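Local coordinates for valine-pyruvate aminotransferase (PDB 3G7Q), which probably catalyses the pyridoxal 5'-phosphate-dependent transfer of the amino group of L-valine to pyruvate, a reaction that yields L-alanine, at residues A79-L84 / I101-G106; R155-L160 / H169-H174; G182-S187 / I214-D219; T193-T198 / L332-E337; T352-Y357 / P369-F374. One frame throughout, in Å; residues are numbered along the deposited sequence.

Contact 1: residues A79-L84 / I101-G106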
# COMPACT_ATOMS: atom_id res chain seq x y z
N ALA A 79 10.63 4.42 14.83
CA ALA A 79 10.61 3.88 16.19
C ALA A 79 10.38 2.36 16.14
O ALA A 79 10.96 1.60 16.93
CB ALA A 79 9.54 4.55 17.02
N LEU A 80 9.55 1.92 15.20
CA LEU A 80 9.24 0.49 15.06
C LEU A 80 10.44 -0.30 14.53
O LEU A 80 10.68 -1.42 14.99
CB LEU A 80 8.04 0.27 14.15
CG LEU A 80 7.63 -1.19 13.92
CD1 LEU A 80 7.32 -1.87 15.25
CD2 LEU A 80 6.46 -1.29 12.97
N LEU A 81 11.18 0.24 13.56
CA LEU A 81 12.38 -0.46 13.08
C LEU A 81 13.32 -0.73 14.25
O LEU A 81 13.88 -1.83 14.35
CB LEU A 81 13.10 0.32 11.98
CG LEU A 81 12.36 0.57 10.66
CD1 LEU A 81 13.33 1.21 9.67
CD2 LEU A 81 11.75 -0.69 10.05
N ASN A 82 13.49 0.26 15.13
CA ASN A 82 14.33 0.11 16.32
C ASN A 82 13.77 -0.91 17.30
O ASN A 82 14.51 -1.73 17.85
CB ASN A 82 14.49 1.44 17.08
CG ASN A 82 15.30 2.48 16.31
OD1 ASN A 82 15.88 2.19 15.26
ND2 ASN A 82 15.35 3.69 16.84
N ALA A 83 12.46 -0.86 17.52
CA ALA A 83 11.78 -1.77 18.45
C ALA A 83 11.82 -3.22 17.99
O ALA A 83 12.10 -4.13 18.79
CB ALA A 83 10.32 -1.33 18.65
N LEU A 84 11.55 -3.43 16.71
CA LEU A 84 11.62 -4.78 16.13
C LEU A 84 13.05 -5.33 16.16
O LEU A 84 13.26 -6.52 16.41
CB LEU A 84 11.13 -4.76 14.70
CG LEU A 84 9.63 -4.70 14.44
CD1 LEU A 84 9.33 -4.39 12.95
CD2 LEU A 84 8.96 -5.99 14.86
N ILE A 101 15.71 -4.00 8.32
CA ILE A 101 14.25 -4.08 8.36
C ILE A 101 13.58 -3.03 7.46
O ILE A 101 14.00 -1.86 7.45
CB ILE A 101 13.74 -3.89 9.79
CG1 ILE A 101 14.51 -4.81 10.77
CG2 ILE A 101 12.26 -4.14 9.85
CD1 ILE A 101 13.97 -4.75 12.21
N ALA A 102 12.57 -3.46 6.71
CA ALA A 102 11.75 -2.56 5.87
C ALA A 102 10.29 -2.86 6.17
O ALA A 102 9.92 -4.01 6.47
CB ALA A 102 12.07 -2.78 4.39
N LEU A 103 9.43 -1.84 6.13
CA LEU A 103 8.02 -2.02 6.37
C LEU A 103 7.26 -1.83 5.07
O LEU A 103 7.69 -1.05 4.22
CB LEU A 103 7.53 -1.01 7.40
CG LEU A 103 8.27 -0.96 8.73
CD1 LEU A 103 7.65 0.10 9.63
CD2 LEU A 103 8.22 -2.34 9.40
N THR A 104 6.15 -2.54 4.90
CA THR A 104 5.32 -2.44 3.71
C THR A 104 3.87 -2.43 4.17
O THR A 104 3.60 -2.56 5.35
CB THR A 104 5.51 -3.65 2.77
OG1 THR A 104 5.01 -4.82 3.43
CG2 THR A 104 7.00 -3.85 2.36
N ASN A 105 2.97 -2.34 3.19
CA ASN A 105 1.52 -2.34 3.36
C ASN A 105 0.97 -3.72 3.71
O ASN A 105 -0.20 -3.86 4.05
CB ASN A 105 0.88 -1.88 2.04
CG ASN A 105 -0.53 -1.36 2.22
OD1 ASN A 105 -1.46 -1.79 1.54
ND2 ASN A 105 -0.70 -0.45 3.16
N GLY A 106 1.81 -4.74 3.61
CA GLY A 106 1.43 -6.12 3.90
C GLY A 106 2.28 -7.14 3.17
O GLY A 106 3.18 -6.79 2.40
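I101, L81 and L103 carry the packing of helix 79-84 on strand 101-104, an example of a helix docked on the face of an outermost strand by aliphatic branches alone, with no hydrogen bond crossing between the segments. L81 is the wedge. Its CG stands beside the backbone N (chi1 -63°), and chi2 of -174° extends CD1 and turns the other branch, CD2, onto the strand. There CD2 lies 3.5 Å from I101 CG2, closer than methyl groups normally pack, and 3.7 Å from L103 CG, so a single methyl sits between two alternate residues of the strand. I101 and L81 run antiparallel alongside one another, and I101 CD1 reaches L84 CB, one turn on from L80, at 3.8 Å. L103 crosses L80 obliquely, its CD1 reaching L80 CD2 at 3.8 Å. The helix segment and strand run at 128° to each other, their axes 9.0 Å apart at the closest. Strand 101-104 is an outermost strand of the seven-stranded mixed sheet of this class I aminotransferase fold and runs antiparallel to strand 259-262, whose I260 touches I101, L103 and L84, while helix 285-295 packs on L80 and L84 through M290.

Contact 2: residues R155-L160 / H169-H174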
# COMPACT_ATOMS: atom_id res chain seq x y z
N ARG A 155 6.83 -30.25 -7.85
CA ARG A 155 5.87 -31.19 -7.31
C ARG A 155 6.42 -31.77 -6.01
O ARG A 155 7.53 -32.29 -6.00
CB ARG A 155 5.64 -32.35 -8.28
CG ARG A 155 4.58 -33.30 -7.79
CD ARG A 155 4.41 -34.56 -8.62
NE ARG A 155 3.91 -34.28 -9.96
CZ ARG A 155 3.54 -35.22 -10.84
NH1 ARG A 155 3.53 -36.51 -10.52
NH2 ARG A 155 3.11 -34.85 -12.04
N PRO A 156 5.65 -31.74 -4.92
CA PRO A 156 6.16 -32.30 -3.69
C PRO A 156 5.98 -33.83 -3.60
O PRO A 156 5.15 -34.42 -4.32
CB PRO A 156 5.27 -31.63 -2.65
CG PRO A 156 3.95 -31.58 -3.32
CD PRO A 156 4.30 -31.18 -4.74
N ASN A 157 6.76 -34.47 -2.74
CA ASN A 157 6.49 -35.86 -2.38
C ASN A 157 5.37 -35.83 -1.35
O ASN A 157 5.16 -34.81 -0.69
CB ASN A 157 7.71 -36.53 -1.76
CG ASN A 157 8.80 -36.83 -2.77
OD1 ASN A 157 8.53 -37.03 -3.95
ND2 ASN A 157 10.03 -36.91 -2.29
N ILE A 158 4.66 -36.95 -1.19
CA ILE A 158 3.57 -37.06 -0.22
C ILE A 158 3.89 -38.17 0.77
O ILE A 158 4.22 -39.28 0.38
CB ILE A 158 2.27 -37.38 -0.91
CG1 ILE A 158 1.85 -36.21 -1.81
CG2 ILE A 158 1.15 -37.73 0.11
CD1 ILE A 158 0.64 -36.50 -2.71
N GLU A 159 3.80 -37.86 2.06
CA GLU A 159 3.97 -38.84 3.13
C GLU A 159 2.60 -39.06 3.75
O GLU A 159 2.00 -38.10 4.24
CB GLU A 159 4.89 -38.28 4.20
CG GLU A 159 5.03 -39.17 5.44
CD GLU A 159 5.86 -38.56 6.56
OE1 GLU A 159 6.01 -37.31 6.65
OE2 GLU A 159 6.33 -39.36 7.40
N LEU A 160 2.07 -40.28 3.71
CA LEU A 160 0.77 -40.57 4.38
C LEU A 160 1.03 -40.70 5.87
O LEU A 160 2.05 -41.26 6.28
CB LEU A 160 0.12 -41.82 3.81
CG LEU A 160 -0.23 -41.75 2.31
CD1 LEU A 160 -0.74 -43.10 1.79
CD2 LEU A 160 -1.26 -40.62 2.05
N HIS A 169 6.39 -32.99 1.19
CA HIS A 169 7.84 -32.88 1.37
C HIS A 169 8.52 -32.39 0.10
O HIS A 169 8.07 -32.69 -0.99
CB HIS A 169 8.43 -34.23 1.75
CG HIS A 169 8.09 -34.65 3.14
ND1 HIS A 169 8.74 -34.15 4.25
CD2 HIS A 169 7.14 -35.50 3.61
CE1 HIS A 169 8.23 -34.70 5.34
NE2 HIS A 169 7.26 -35.52 4.98
N VAL A 170 9.64 -31.71 0.27
CA VAL A 170 10.47 -31.27 -0.86
C VAL A 170 11.07 -32.50 -1.52
O VAL A 170 11.67 -33.35 -0.85
CB VAL A 170 11.62 -30.35 -0.42
CG1 VAL A 170 12.51 -29.96 -1.63
CG2 VAL A 170 11.12 -29.08 0.32
N ASP A 171 10.91 -32.62 -2.83
CA ASP A 171 11.53 -33.72 -3.60
C ASP A 171 12.88 -33.22 -4.10
O ASP A 171 12.99 -32.67 -5.20
CB ASP A 171 10.60 -34.13 -4.74
CG ASP A 171 11.19 -35.18 -5.64
OD1 ASP A 171 12.29 -35.69 -5.35
OD2 ASP A 171 10.54 -35.49 -6.67
N PHE A 172 13.92 -33.41 -3.29
CA PHE A 172 15.23 -32.88 -3.64
C PHE A 172 15.85 -33.56 -4.87
O PHE A 172 16.60 -32.91 -5.60
CB PHE A 172 16.20 -32.93 -2.45
CG PHE A 172 15.90 -31.90 -1.40
CD1 PHE A 172 16.31 -30.59 -1.58
CD2 PHE A 172 15.20 -32.24 -0.25
CE1 PHE A 172 16.03 -29.62 -0.63
CE2 PHE A 172 14.91 -31.27 0.69
CZ PHE A 172 15.34 -29.97 0.50
N GLU A 173 15.50 -34.81 -5.10
CA GLU A 173 16.04 -35.58 -6.23
C GLU A 173 15.70 -34.95 -7.56
O GLU A 173 16.50 -35.02 -8.50
CB GLU A 173 15.55 -37.04 -6.21
CG GLU A 173 16.20 -37.93 -5.16
CD GLU A 173 15.89 -37.51 -3.71
OE1 GLU A 173 14.77 -36.97 -3.44
OE2 GLU A 173 16.78 -37.73 -2.85
N HIS A 174 14.53 -34.32 -7.65
CA HIS A 174 14.07 -33.68 -8.88
C HIS A 174 13.98 -32.18 -8.80
O HIS A 174 13.39 -31.55 -9.68
CB HIS A 174 12.72 -34.26 -9.28
CG HIS A 174 12.74 -35.75 -9.41
ND1 HIS A 174 12.15 -36.59 -8.49
CD2 HIS A 174 13.34 -36.55 -10.32
CE1 HIS A 174 12.37 -37.84 -8.84
NE2 HIS A 174 13.10 -37.85 -9.94
O HOH W 1 9.53 -30.64 -4.32
O HOH W 2 8.34 -34.46 -7.15
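D171 OD2 has two grips. H174 ND1 donates to its syn lone pair over 2.7 Å, almost straight at 163° and in the plane of the imidazole, and a water lies 2.5 Å from OD2. That water is also 2.6 Å from R155 O, and so ties the carboxylate to the backbone of the facing segment. Another water makes a second link, donating to R155 O and accepting from D171 N. Beside them the amide of N157 crosses the D171 side chain at about a right angle, N157 OD1 lying 3.6 Å from D171 CB in a contact of packing alone. The segments meet at the base of a β-hairpin, strands 157-161 and 165-169, at one edge of the six-stranded mixed sheet. N157 and H169 form an antiparallel hydrogen-bonded pair: N157 N donates to H169 O (2.8 Å) in the carbonyl plane, whereas H169 N reaches N157 O (2.9 Å) from above its carbonyl plane. Further along, the extended side chain of E159 accepts from H169 NE2 through OE1 at 2.7 Å and 167°. OE1 sits near the ring plane, yet the nitrogen comes from above the carboxylate plane, the two planes being turned 51° apart. H169 ND1 is bonded in turn to E201, and an imidazole set between two carboxylates may well favour the doubly protonated form.

Contact 3: residues G182-S187 / I214-D219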
# COMPACT_ATOMS: atom_id res chain seq x y z
N GLY A 182 15.94 -16.97 -9.82
CA GLY A 182 16.27 -15.70 -9.19
C GLY A 182 16.13 -15.73 -7.67
O GLY A 182 16.82 -14.98 -6.98
N MSE A 183 15.24 -16.56 -7.16
CA MSE A 183 15.01 -16.69 -5.73
C MSE A 183 14.22 -17.95 -5.44
O MSE A 183 13.52 -18.47 -6.31
CB MSE A 183 14.26 -15.48 -5.16
CG MSE A 183 13.04 -15.04 -5.93
SE MSE A 183 12.05 -13.59 -4.98
CE MSE A 183 11.04 -14.54 -4.06
N ILE A 184 14.36 -18.41 -4.20
CA ILE A 184 13.68 -19.60 -3.71
C ILE A 184 12.70 -19.08 -2.66
O ILE A 184 13.09 -18.34 -1.77
CB ILE A 184 14.66 -20.58 -3.08
CG1 ILE A 184 15.73 -20.98 -4.11
CG2 ILE A 184 13.90 -21.79 -2.54
CD1 ILE A 184 16.79 -22.00 -3.61
N CYS A 185 11.44 -19.48 -2.77
CA CYS A 185 10.41 -18.96 -1.89
C CYS A 185 9.59 -20.04 -1.19
O CYS A 185 9.07 -20.92 -1.85
CB CYS A 185 9.48 -18.07 -2.71
SG CYS A 185 8.33 -17.14 -1.72
N VAL A 186 9.49 -19.96 0.13
CA VAL A 186 8.72 -20.90 0.93
C VAL A 186 7.98 -20.10 2.01
O VAL A 186 8.29 -18.94 2.26
CB VAL A 186 9.59 -21.97 1.62
CG1 VAL A 186 10.29 -22.84 0.62
CG2 VAL A 186 10.60 -21.32 2.57
N SER A 187 6.96 -20.69 2.60
CA SER A 187 6.25 -20.07 3.73
C SER A 187 6.38 -21.07 4.87
O SER A 187 6.64 -22.26 4.61
CB SER A 187 4.80 -19.77 3.40
OG SER A 187 4.14 -20.95 2.96
N ILE A 214 21.57 -16.96 -4.51
CA ILE A 214 20.23 -16.39 -4.62
C ILE A 214 19.60 -16.43 -3.24
O ILE A 214 19.97 -17.29 -2.43
CB ILE A 214 19.36 -17.14 -5.64
CG1 ILE A 214 19.21 -18.62 -5.27
CG2 ILE A 214 19.94 -16.97 -7.06
CD1 ILE A 214 18.34 -19.38 -6.22
N PRO A 215 18.69 -15.49 -2.96
CA PRO A 215 18.07 -15.47 -1.63
C PRO A 215 17.07 -16.58 -1.37
O PRO A 215 16.42 -17.07 -2.30
CB PRO A 215 17.29 -14.15 -1.62
CG PRO A 215 17.02 -13.84 -3.07
CD PRO A 215 18.19 -14.40 -3.82
N LEU A 216 16.94 -16.93 -0.10
CA LEU A 216 15.89 -17.84 0.36
C LEU A 216 14.88 -16.96 1.06
O LEU A 216 15.20 -16.35 2.06
CB LEU A 216 16.42 -18.88 1.34
CG LEU A 216 15.38 -19.80 1.99
CD1 LEU A 216 14.52 -20.51 0.94
CD2 LEU A 216 16.09 -20.79 2.97
N VAL A 217 13.67 -16.89 0.51
CA VAL A 217 12.63 -16.02 1.02
C VAL A 217 11.68 -16.89 1.82
O VAL A 217 11.19 -17.90 1.31
CB VAL A 217 11.90 -15.30 -0.14
CG1 VAL A 217 10.87 -14.33 0.41
CG2 VAL A 217 12.90 -14.54 -1.03
N ILE A 218 11.43 -16.51 3.08
CA ILE A 218 10.53 -17.25 3.97
C ILE A 218 9.39 -16.35 4.46
O ILE A 218 9.61 -15.33 5.11
CB ILE A 218 11.26 -17.82 5.21
CG1 ILE A 218 12.50 -18.62 4.78
CG2 ILE A 218 10.29 -18.68 6.03
CD1 ILE A 218 13.43 -19.09 5.95
N ASP A 219 8.17 -16.72 4.09
CA ASP A 219 7.00 -16.00 4.53
C ASP A 219 6.60 -16.56 5.91
O ASP A 219 6.17 -17.71 6.01
CB ASP A 219 5.87 -16.17 3.55
CG ASP A 219 4.69 -15.27 3.89
OD1 ASP A 219 4.71 -14.63 4.96
OD2 ASP A 219 3.78 -15.18 3.05
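Four backbone hydrogen bonds zip strand 182-187 to segment 214-219 in parallel register. I184 uses both its polar atoms, its N donating to P215 O (3.1 Å) and its O accepting from V217 N (2.8 Å). V186 does the same, with V186 N bonded to V217 O and D219 N to V186 O, each at 2.9 Å. The first three run nearly along the C=O axis of the acceptor, with N-H...O angles of 168° or more; the last comes in bent at the carbonyl but within its plane. CA-H...O contacts fill in between them, that of I218 CA on V186 O being 3.3 Å long. The two strands are neighbours in the central seven-stranded sheet and belong to a β-α-β unit, helix 199-211 making the crossover between them. Apolar packing divides between the two faces. On the face that this helix covers, I184 CG2 meets L216 CD1 at 3.8 Å, the two chains crossing obliquely, and V186 and I218 run alongside each other. I214, just before its strand, crosses I184 at about a right angle and sets CD1 against I184 CG1. On the other face the selenomethionine M183, its CG tucked between the backbone N and C (chi1 48°), bends at chi3 to bring CE within 3.6 Å of V217 CG2; F115 of helix 107-118 touches M183 and F111 touches V217. Polar side chains appear at the C-terminal ends of both strands: S187 OG is bonded to E137 and T190, and D219 OD1 to the backbone N of A221.

Contact 4: residues T193-T198 / L332-E337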
# COMPACT_ATOMS: atom_id res chain seq x y z
N THR A 193 -1.86 -25.20 3.15
CA THR A 193 -1.81 -26.55 3.74
C THR A 193 -1.68 -26.67 5.23
O THR A 193 -2.00 -27.70 5.81
CB THR A 193 -0.60 -27.28 3.15
OG1 THR A 193 0.58 -26.49 3.36
CG2 THR A 193 -0.76 -27.50 1.63
N GLY A 194 -1.17 -25.62 5.86
CA GLY A 194 -0.78 -25.67 7.25
C GLY A 194 0.55 -26.42 7.40
O GLY A 194 0.95 -26.76 8.54
N ASN A 195 1.23 -26.71 6.30
CA ASN A 195 2.49 -27.42 6.39
C ASN A 195 3.58 -26.60 7.06
O ASN A 195 3.65 -25.38 6.87
CB ASN A 195 2.99 -27.79 5.01
CG ASN A 195 4.19 -28.73 5.06
OD1 ASN A 195 4.17 -29.74 5.79
ND2 ASN A 195 5.25 -28.40 4.30
N VAL A 196 4.45 -27.29 7.79
CA VAL A 196 5.64 -26.68 8.36
C VAL A 196 6.84 -27.43 7.79
O VAL A 196 7.13 -28.57 8.17
CB VAL A 196 5.61 -26.65 9.90
CG1 VAL A 196 7.00 -26.30 10.46
CG2 VAL A 196 4.56 -25.65 10.37
N ILE A 197 7.49 -26.82 6.81
CA ILE A 197 8.67 -27.42 6.22
C ILE A 197 9.66 -27.81 7.35
O ILE A 197 9.86 -27.04 8.30
CB ILE A 197 9.27 -26.43 5.18
CG1 ILE A 197 10.47 -27.04 4.48
CG2 ILE A 197 9.58 -25.05 5.84
CD1 ILE A 197 11.05 -26.14 3.42
N THR A 198 10.26 -28.99 7.26
CA THR A 198 11.10 -29.53 8.35
C THR A 198 12.41 -28.76 8.48
O THR A 198 12.87 -28.10 7.53
CB THR A 198 11.39 -31.02 8.20
OG1 THR A 198 12.35 -31.24 7.14
CG2 THR A 198 10.09 -31.84 7.98
N LEU A 332 -8.60 -37.02 3.00
CA LEU A 332 -7.31 -36.96 3.68
C LEU A 332 -7.08 -35.47 4.01
O LEU A 332 -7.36 -34.59 3.20
CB LEU A 332 -6.19 -37.52 2.84
CG LEU A 332 -6.32 -39.02 2.50
CD1 LEU A 332 -5.23 -39.50 1.55
CD2 LEU A 332 -6.29 -39.86 3.79
N ILE A 333 -6.55 -35.22 5.20
CA ILE A 333 -6.37 -33.86 5.70
C ILE A 333 -4.89 -33.61 5.86
O ILE A 333 -4.19 -34.38 6.52
CB ILE A 333 -7.08 -33.72 7.06
CG1 ILE A 333 -8.59 -34.02 6.93
CG2 ILE A 333 -6.88 -32.29 7.63
CD1 ILE A 333 -9.34 -34.08 8.31
N HIS A 334 -4.36 -32.53 5.27
CA HIS A 334 -2.94 -32.27 5.48
C HIS A 334 -2.73 -32.05 6.97
O HIS A 334 -3.54 -31.40 7.63
CB HIS A 334 -2.45 -31.03 4.73
CG HIS A 334 -0.95 -30.94 4.66
ND1 HIS A 334 -0.19 -30.55 5.74
CD2 HIS A 334 -0.08 -31.21 3.65
CE1 HIS A 334 1.10 -30.58 5.40
NE2 HIS A 334 1.19 -30.99 4.15
N LYS A 335 -1.67 -32.63 7.52
CA LYS A 335 -1.37 -32.41 8.95
C LYS A 335 -1.38 -30.91 9.25
O LYS A 335 -0.70 -30.14 8.62
CB LYS A 335 -0.03 -33.03 9.31
CG LYS A 335 0.23 -32.90 10.81
CD LYS A 335 1.56 -33.50 11.15
CE LYS A 335 1.68 -33.55 12.68
NZ LYS A 335 2.96 -34.20 13.04
N PRO A 336 -2.22 -30.47 10.20
CA PRO A 336 -2.33 -29.05 10.46
C PRO A 336 -1.22 -28.58 11.39
O PRO A 336 -1.37 -28.60 12.61
CB PRO A 336 -3.72 -28.94 11.11
CG PRO A 336 -3.91 -30.13 11.75
CD PRO A 336 -3.19 -31.24 11.00
N GLU A 337 -0.10 -28.18 10.82
CA GLU A 337 1.08 -27.80 11.63
C GLU A 337 1.13 -26.31 11.99
O GLU A 337 1.92 -25.91 12.86
CB GLU A 337 2.37 -28.27 10.94
CG GLU A 337 2.45 -29.78 10.79
CD GLU A 337 3.74 -30.24 10.20
OE1 GLU A 337 4.05 -29.87 9.06
OE2 GLU A 337 4.47 -30.97 10.90
O HOH W 3 -4.60 -29.08 6.64
O HOH W 4 7.02 -30.44 10.35
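E337 OE1 is the polar hub, forming a salt bridge with K167 and accepting from V196 N at 2.9 Å and 155°, the V196 N lying above the carboxylate plane. N195 runs alongside E337, and its OD1 also takes a hydrogen bond from K167, so one ammonium group probably offsets the crowding of two acceptors. Along the backbone, E337 N donates to G194 O (2.9 Å), and a water donates to both T193 O and H334 O. T193 and G194 end the Asn-Pro-Thr-Gly motif of class I aminotransferases, in the loop between strand 181-187 and helix 199-211; the contact fastens this loop to the end of strand 332-334, in the six-stranded sheet, and the turn that follows it. T193 OG1 forms an ST turn by accepting from N195 N. The H334 ring is pinned at both nitrogens, ND1 donating to K335 O (3.0 Å) and NE2 bonded to Y168 N. T193 CB rests over one ring face in a CH-pi contact 4.0 Å from the centroid, while N195 OD1 meets the edge, 3.2 Å from H334 CE1. V196 CG2 packs on E337 CB at 3.5 Å, just after the inverse gamma turn at P336.

Contact 5: residues T352-Y357 / P369-F374. With EDO (1,2-ethanediol), chain F.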
# COMPACT_ATOMS: atom_id res chain seq x y z
N THR A 352 -13.53 -33.40 -10.60
CA THR A 352 -12.56 -32.39 -10.14
C THR A 352 -13.13 -31.52 -9.03
O THR A 352 -14.34 -31.38 -8.88
CB THR A 352 -12.13 -31.46 -11.26
OG1 THR A 352 -13.24 -30.64 -11.64
CG2 THR A 352 -11.61 -32.24 -12.47
N THR A 353 -12.26 -30.88 -8.26
CA THR A 353 -12.74 -29.98 -7.23
C THR A 353 -13.20 -28.64 -7.82
O THR A 353 -13.86 -27.86 -7.13
CB THR A 353 -11.73 -29.82 -6.06
OG1 THR A 353 -10.45 -29.50 -6.57
CG2 THR A 353 -11.63 -31.13 -5.25
N GLU A 354 -12.88 -28.38 -9.10
CA GLU A 354 -13.52 -27.25 -9.78
C GLU A 354 -15.03 -27.55 -9.90
O GLU A 354 -15.88 -26.69 -9.66
CB GLU A 354 -12.91 -27.02 -11.16
CG GLU A 354 -11.50 -26.38 -11.14
CD GLU A 354 -10.34 -27.31 -10.81
OE1 GLU A 354 -10.42 -28.55 -10.87
OE2 GLU A 354 -9.30 -26.75 -10.45
N LEU A 355 -15.36 -28.77 -10.28
CA LEU A 355 -16.77 -29.15 -10.39
C LEU A 355 -17.43 -29.23 -9.01
O LEU A 355 -18.53 -28.72 -8.81
CB LEU A 355 -16.96 -30.45 -11.17
CG LEU A 355 -18.41 -30.90 -11.36
CD1 LEU A 355 -19.33 -29.80 -11.99
CD2 LEU A 355 -18.43 -32.17 -12.21
N LEU A 356 -16.76 -29.87 -8.08
CA LEU A 356 -17.25 -29.92 -6.70
C LEU A 356 -17.53 -28.50 -6.17
O LEU A 356 -18.57 -28.25 -5.57
CB LEU A 356 -16.25 -30.61 -5.80
CG LEU A 356 -16.79 -30.98 -4.40
CD1 LEU A 356 -17.99 -31.97 -4.46
CD2 LEU A 356 -15.64 -31.53 -3.52
N TYR A 357 -16.62 -27.57 -6.43
CA TYR A 357 -16.81 -26.17 -6.03
C TYR A 357 -18.14 -25.60 -6.53
O TYR A 357 -18.83 -24.89 -5.80
CB TYR A 357 -15.66 -25.31 -6.58
CG TYR A 357 -15.90 -23.81 -6.45
CD1 TYR A 357 -16.55 -23.09 -7.44
CD2 TYR A 357 -15.44 -23.12 -5.34
CE1 TYR A 357 -16.76 -21.72 -7.30
CE2 TYR A 357 -15.66 -21.76 -5.20
CZ TYR A 357 -16.30 -21.07 -6.18
OH TYR A 357 -16.49 -19.71 -6.02
N PRO A 369 -10.92 -24.10 -4.64
CA PRO A 369 -10.35 -25.23 -5.37
C PRO A 369 -8.82 -25.22 -5.29
O PRO A 369 -8.19 -24.18 -5.44
CB PRO A 369 -10.82 -24.99 -6.82
CG PRO A 369 -11.97 -24.14 -6.69
CD PRO A 369 -11.75 -23.26 -5.52
N GLY A 370 -8.25 -26.39 -5.06
CA GLY A 370 -6.81 -26.52 -4.86
C GLY A 370 -5.91 -26.23 -6.03
O GLY A 370 -4.77 -25.82 -5.86
N HIS A 371 -6.42 -26.39 -7.24
CA HIS A 371 -5.56 -26.25 -8.41
C HIS A 371 -4.91 -24.90 -8.52
O HIS A 371 -3.82 -24.78 -9.06
CB HIS A 371 -6.35 -26.54 -9.69
CG HIS A 371 -5.55 -26.42 -10.94
ND1 HIS A 371 -4.48 -27.25 -11.24
CD2 HIS A 371 -5.70 -25.61 -12.01
CE1 HIS A 371 -3.99 -26.92 -12.41
NE2 HIS A 371 -4.71 -25.94 -12.91
N TYR A 372 -5.57 -23.89 -7.96
CA TYR A 372 -5.09 -22.55 -8.05
C TYR A 372 -3.82 -22.27 -7.24
O TYR A 372 -3.17 -21.25 -7.48
CB TYR A 372 -6.23 -21.59 -7.69
CG TYR A 372 -7.46 -21.79 -8.59
CD1 TYR A 372 -7.34 -21.78 -9.99
CD2 TYR A 372 -8.72 -21.97 -8.05
CE1 TYR A 372 -8.45 -21.98 -10.81
CE2 TYR A 372 -9.84 -22.15 -8.87
CZ TYR A 372 -9.70 -22.16 -10.25
OH TYR A 372 -10.82 -22.34 -11.06
N PHE A 373 -3.42 -23.18 -6.34
CA PHE A 373 -2.22 -23.01 -5.53
C PHE A 373 -0.96 -23.69 -6.09
O PHE A 373 0.03 -23.84 -5.36
CB PHE A 373 -2.48 -23.53 -4.11
CG PHE A 373 -3.61 -22.82 -3.41
CD1 PHE A 373 -4.91 -23.28 -3.52
CD2 PHE A 373 -3.36 -21.69 -2.64
CE1 PHE A 373 -5.96 -22.62 -2.86
CE2 PHE A 373 -4.41 -21.03 -2.00
CZ PHE A 373 -5.71 -21.51 -2.11
N PHE A 374 -1.01 -24.15 -7.34
CA PHE A 374 0.11 -24.85 -7.97
C PHE A 374 0.53 -24.24 -9.30
O PHE A 374 0.75 -24.96 -10.26
CB PHE A 374 -0.27 -26.29 -8.28
CG PHE A 374 -0.55 -27.13 -7.09
CD1 PHE A 374 -1.84 -27.26 -6.60
CD2 PHE A 374 0.45 -27.89 -6.52
CE1 PHE A 374 -2.10 -28.07 -5.53
CE2 PHE A 374 0.19 -28.71 -5.44
CZ PHE A 374 -1.10 -28.80 -4.95
C1 EDO F . -13.41 -21.56 -9.13
O1 EDO F . -13.26 -22.71 -9.99
C2 EDO F . -14.53 -20.65 -9.64
O2 EDO F . -14.23 -20.12 -10.93
O HOH W 5 -8.86 -27.71 -7.96
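Polar links between segments 352-357 and 369-374 pass through water. One water donates to T353 OG1 (2.8 Å) and to E354 OE2 (2.7 Å) and accepts from H371 N (2.9 Å), joining the first turn of helix 353-362 to the start of a 3-10 turn. T353 OG1 is also hydrogen-bonded to C387 O. T352 OG1 caps the helix by accepting from L355 N. E354 is bent at chi2 (78°), which swings its carboxylate across to H371 and leaves OE2 3.1 Å from H371 CB; its other oxygen, OE1, is bonded to H385. Packing between the segments rests mainly on P369 and Y357. Y357 brings CD2 to P369 CD at 3.7 Å, while its OH is bonded to D23 of helix 17-25. An ethanediol, probably from the crystallisation liquor, sits over one face of Y357, and Y372 OH is hydrogen-bonded to its O1 at 2.7 Å, near the plane of the Y372 ring. H371 N can only donate, so the water's two protons go to the oxygens. E354 OE2 lies 4.9 Å from H371 ND1, and its charge could mildly favour a protonated imidazole, although ND1 is hydrogen-bonded to T384.

In the fold
Contacts 3 and 4 are buried; contacts 1, 2 and 5 are partly buried. Contacts 1 and 3 belong to the seven-stranded sheet: backbone bonding joins neighbouring inner strands in contact 3, while aliphatic packing alone seats a helix on an outermost strand in contact 1. Contacts 2 and 4 share the six-stranded sheet and touch through L160 and L332; the first lies at the end of a hairpin and leans on water and histidine-carboxylate bonds, the second is built round a charged cluster. Contact 4 also meets contact 3, where I197 packs on S187, so loop 193-198 touches strands of both sheets. Contact 5, about 36 Å from contact 1 between centres, combines a bridging water with tyrosine-proline packing.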